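Local coordinates for protein L-Ala-D/L-Glu Epimerase (Escherichia coli, PDB 1JPD) that belongs to the enolase superfamily, being an epimerase that joins an N-terminal capping domain to a C-terminal TIM-barrel-like domain, at residues Cys226-Lys238 with Lys253-Glu266. Numbering follows the deposited sequence.
Sequences CADESCHTRSNLK and KTGGLTEALALATE
K253 and R234 reach across this contact in opposite directions, each ending on polar atoms of the other segment, and together they show how neighbouring beta-alpha units of an enolase-type TIM barrel are tied together beyond the C-terminal ends of their strands. The loop that follows strand 225-227 meets helices 251-254 and 257-269, which come after the next parallel strand, 246-249. K253 enters as an otherwise extended chain with one bend about CG-CD (chi3 -62°). Its NZ donates to D228 O at 2.8 Å, from above the carbonyl plane and on the face opposite C231 N, and forms a salt bridge with D228 OD1 at 3.0 Å. A weak bond to C231 O and another bond to N248 O complete a grip of four oxygens, which probably favours the charged amine in this buried setting.

R234 holds E259 side-on: NE meets OE2 at 2.7 Å within the guanidinium plane, while NH2 takes OE1, with the guanidinium and carboxylate planes turned 46° apart. A262 CB lies over one guanidinium face, near its rim, and the CG of R234 rests 3.7 Å from L263 CA. Between the two polar grips L263 fills the middle, splitting its branches: CD2 faces C231 SG, whereas CD1 approaches the backbone of R234 and touches L237 CD1 at 4.0 Å. At the outer margin, a water accepts from R234 NH1 and donates weakly to E266 OE1.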
# COMPACT_ATOMS: atom_id res chain seq x y z
N CYS A 226 -3.31 -0.93 -13.39
CA CYS A 226 -3.17 -0.11 -12.18
C CYS A 226 -1.90 0.72 -12.01
O CYS A 226 -0.80 0.27 -12.30
CB CYS A 226 -3.33 -0.99 -10.93
SG CYS A 226 -3.55 -0.08 -9.38
N ALA A 227 -2.08 1.93 -11.50
CA ALA A 227 -0.97 2.84 -11.25
C ALA A 227 -0.47 2.61 -9.83
O ALA A 227 -1.27 2.51 -8.89
CB ALA A 227 -1.41 4.29 -11.42
N ASP A 228 0.85 2.50 -9.68
CA ASP A 228 1.47 2.30 -8.38
C ASP A 228 2.45 3.44 -8.15
O ASP A 228 2.14 4.41 -7.46
CB ASP A 228 2.20 0.96 -8.33
CG ASP A 228 2.70 0.62 -6.93
OD1 ASP A 228 2.47 1.41 -5.99
OD2 ASP A 228 3.33 -0.46 -6.78
N GLU A 229 3.65 3.33 -8.72
CA GLU A 229 4.63 4.39 -8.57
C GLU A 229 4.12 5.68 -9.19
O GLU A 229 4.48 6.76 -8.75
CB GLU A 229 5.98 4.00 -9.20
CG GLU A 229 6.80 2.99 -8.38
CD GLU A 229 6.31 1.55 -8.54
OE1 GLU A 229 5.15 1.34 -8.96
OE2 GLU A 229 7.09 0.62 -8.22
N SER A 230 3.25 5.58 -10.20
CA SER A 230 2.71 6.76 -10.86
C SER A 230 1.62 7.47 -10.08
O SER A 230 1.21 8.56 -10.45
CB SER A 230 2.17 6.41 -12.24
OG SER A 230 3.20 5.89 -13.07
N CYS A 231 1.15 6.85 -9.00
CA CYS A 231 0.09 7.46 -8.20
C CYS A 231 0.48 7.78 -6.75
O CYS A 231 0.73 6.86 -5.97
CB CYS A 231 -1.12 6.54 -8.16
SG CYS A 231 -2.34 7.08 -6.96
N HIS A 232 0.51 9.06 -6.39
CA HIS A 232 0.84 9.47 -5.02
C HIS A 232 -0.35 10.09 -4.32
O HIS A 232 -0.80 9.61 -3.27
CB HIS A 232 1.95 10.52 -4.98
CG HIS A 232 3.22 10.11 -5.66
ND1 HIS A 232 4.44 10.67 -5.34
CD2 HIS A 232 3.45 9.27 -6.69
CE1 HIS A 232 5.36 10.19 -6.14
NE2 HIS A 232 4.79 9.34 -6.98
N THR A 233 -0.83 11.19 -4.88
CA THR A 233 -1.95 11.93 -4.32
C THR A 233 -2.96 12.31 -5.40
O THR A 233 -2.78 11.98 -6.56
CB THR A 233 -1.46 13.23 -3.64
OG1 THR A 233 -1.01 14.15 -4.64
CG2 THR A 233 -0.29 12.93 -2.70
N ARG A 234 -4.01 13.03 -5.01
CA ARG A 234 -5.04 13.47 -5.96
C ARG A 234 -4.42 14.29 -7.09
O ARG A 234 -4.95 14.33 -8.20
CB ARG A 234 -6.10 14.31 -5.24
CG ARG A 234 -7.00 13.49 -4.34
CD ARG A 234 -7.81 14.38 -3.44
NE ARG A 234 -6.96 15.04 -2.46
CZ ARG A 234 -7.38 16.02 -1.66
NH1 ARG A 234 -8.63 16.45 -1.73
NH2 ARG A 234 -6.54 16.56 -0.78
N SER A 235 -3.29 14.91 -6.80
CA SER A 235 -2.57 15.74 -7.75
C SER A 235 -2.17 15.02 -9.05
O SER A 235 -2.05 15.66 -10.10
CB SER A 235 -1.33 16.30 -7.05
OG SER A 235 -0.51 17.06 -7.92
N ASN A 236 -1.96 13.71 -8.99
CA ASN A 236 -1.58 12.96 -10.19
C ASN A 236 -2.79 12.46 -10.99
O ASN A 236 -2.66 12.05 -12.15
CB ASN A 236 -0.70 11.74 -9.82
CG ASN A 236 0.43 12.09 -8.84
OD1 ASN A 236 0.25 11.99 -7.63
ND2 ASN A 236 1.58 12.50 -9.36
N LEU A 237 -3.97 12.51 -10.39
CA LEU A 237 -5.18 12.03 -11.06
C LEU A 237 -5.38 12.50 -12.50
O LEU A 237 -5.87 11.76 -13.34
CB LEU A 237 -6.42 12.35 -10.23
CG LEU A 237 -6.55 11.45 -9.00
CD1 LEU A 237 -7.76 11.82 -8.17
CD2 LEU A 237 -6.64 10.01 -9.47
N LYS A 238 -5.01 13.75 -12.78
CA LYS A 238 -5.17 14.28 -14.12
C LYS A 238 -4.28 13.51 -15.09
O LYS A 238 -4.73 13.02 -16.12
CB LYS A 238 -4.77 15.75 -14.15
CG LYS A 238 -4.62 16.30 -15.56
CD LYS A 238 -3.72 17.51 -15.55
CE LYS A 238 -3.53 18.07 -16.94
NZ LYS A 238 -2.57 19.19 -16.89
N LYS A 253 2.71 7.13 0.40
CA LYS A 253 2.74 7.96 -0.80
C LYS A 253 1.73 9.12 -0.70
O LYS A 253 2.01 10.22 -1.18
CB LYS A 253 2.45 7.13 -2.06
CG LYS A 253 3.48 6.03 -2.36
CD LYS A 253 3.14 5.30 -3.67
CE LYS A 253 1.78 4.59 -3.58
NZ LYS A 253 1.37 3.92 -4.86
N THR A 254 0.57 8.87 -0.10
CA THR A 254 -0.45 9.92 0.04
C THR A 254 -0.09 10.83 1.20
O THR A 254 -0.62 11.93 1.34
CB THR A 254 -1.86 9.35 0.36
OG1 THR A 254 -1.81 8.63 1.60
CG2 THR A 254 -2.35 8.43 -0.76
N GLY A 255 0.80 10.35 2.06
CA GLY A 255 1.21 11.13 3.21
C GLY A 255 0.18 11.13 4.33
O GLY A 255 -0.07 12.17 4.93
N GLY A 256 -0.41 9.97 4.61
CA GLY A 256 -1.39 9.89 5.67
C GLY A 256 -2.78 9.43 5.25
O GLY A 256 -3.14 9.46 4.07
N LEU A 257 -3.56 9.00 6.23
CA LEU A 257 -4.91 8.52 5.99
C LEU A 257 -5.81 9.63 5.45
O LEU A 257 -6.66 9.38 4.60
CB LEU A 257 -5.49 7.95 7.29
CG LEU A 257 -6.92 7.39 7.33
CD1 LEU A 257 -7.10 6.28 6.30
CD2 LEU A 257 -7.20 6.85 8.73
N THR A 258 -5.61 10.85 5.93
CA THR A 258 -6.45 11.95 5.47
C THR A 258 -6.43 12.12 3.95
O THR A 258 -7.49 12.24 3.33
CB THR A 258 -6.03 13.27 6.12
OG1 THR A 258 -6.04 13.13 7.54
CG2 THR A 258 -7.00 14.38 5.72
N GLU A 259 -5.24 12.12 3.35
CA GLU A 259 -5.14 12.26 1.90
C GLU A 259 -5.61 10.98 1.22
O GLU A 259 -6.25 11.03 0.17
CB GLU A 259 -3.70 12.59 1.49
CG GLU A 259 -3.51 12.83 -0.00
CD GLU A 259 -4.30 14.02 -0.52
OE1 GLU A 259 -4.61 14.92 0.29
OE2 GLU A 259 -4.59 14.08 -1.74
N ALA A 260 -5.29 9.84 1.81
CA ALA A 260 -5.70 8.56 1.24
C ALA A 260 -7.23 8.56 1.07
O ALA A 260 -7.73 8.22 -0.00
CB ALA A 260 -5.27 7.41 2.14
N LEU A 261 -7.95 8.94 2.12
CA LEU A 261 -9.41 8.99 2.08
C LEU A 261 -9.92 9.93 0.99
O LEU A 261 -10.81 9.58 0.22
CB LEU A 261 -9.97 9.43 3.45
CG LEU A 261 -9.88 8.40 4.58
CD1 LEU A 261 -10.16 9.04 5.92
CD2 LEU A 261 -10.84 7.26 4.31
N ALA A 262 -9.35 11.13 0.94
CA ALA A 262 -9.76 12.10 -0.07
C ALA A 262 -9.40 11.61 -1.47
O ALA A 262 -10.07 11.95 -2.44
CB ALA A 262 -9.09 13.44 0.20
N LEU A 263 -8.35 10.80 -1.55
CA LEU A 263 -7.91 10.27 -2.83
C LEU A 263 -8.90 9.21 -3.29
O LEU A 263 -9.26 9.16 -4.46
CB LEU A 263 -6.50 9.67 -2.72
CG LEU A 263 -5.93 8.92 -3.93
CD1 LEU A 263 -6.09 9.74 -5.19
CD2 LEU A 263 -4.46 8.62 -3.69
N ALA A 264 -9.34 8.37 -2.35
CA ALA A 264 -10.30 7.31 -2.66
C ALA A 264 -11.57 7.93 -3.22
O ALA A 264 -12.04 7.56 -4.30
CB ALA A 264 -10.62 6.51 -1.40
N THR A 265 -12.12 8.90 -2.49
CA THR A 265 -13.33 9.60 -2.90
C THR A 265 -13.12 10.25 -4.26
O THR A 265 -13.88 10.03 -5.20
CB THR A 265 -13.70 10.72 -1.90
OG1 THR A 265 -13.89 10.16 -0.60
CG2 THR A 265 -14.98 11.43 -2.35
N GLU A 266 -12.08 11.07 -4.34
CA GLU A 266 -11.76 11.78 -5.56
C GLU A 266 -11.48 10.88 -6.76
O GLU A 266 -11.90 11.18 -7.88
CB GLU A 266 -10.57 12.71 -5.32
CG GLU A 266 -10.34 13.70 -6.43
CD GLU A 266 -11.62 14.38 -6.85
OE1 GLU A 266 -12.53 14.51 -6.01
OE2 GLU A 266 -11.70 14.79 -8.02
O HOH W 1 4.33 11.05 -2.30
O HOH W 2 -10.80 16.10 -4.15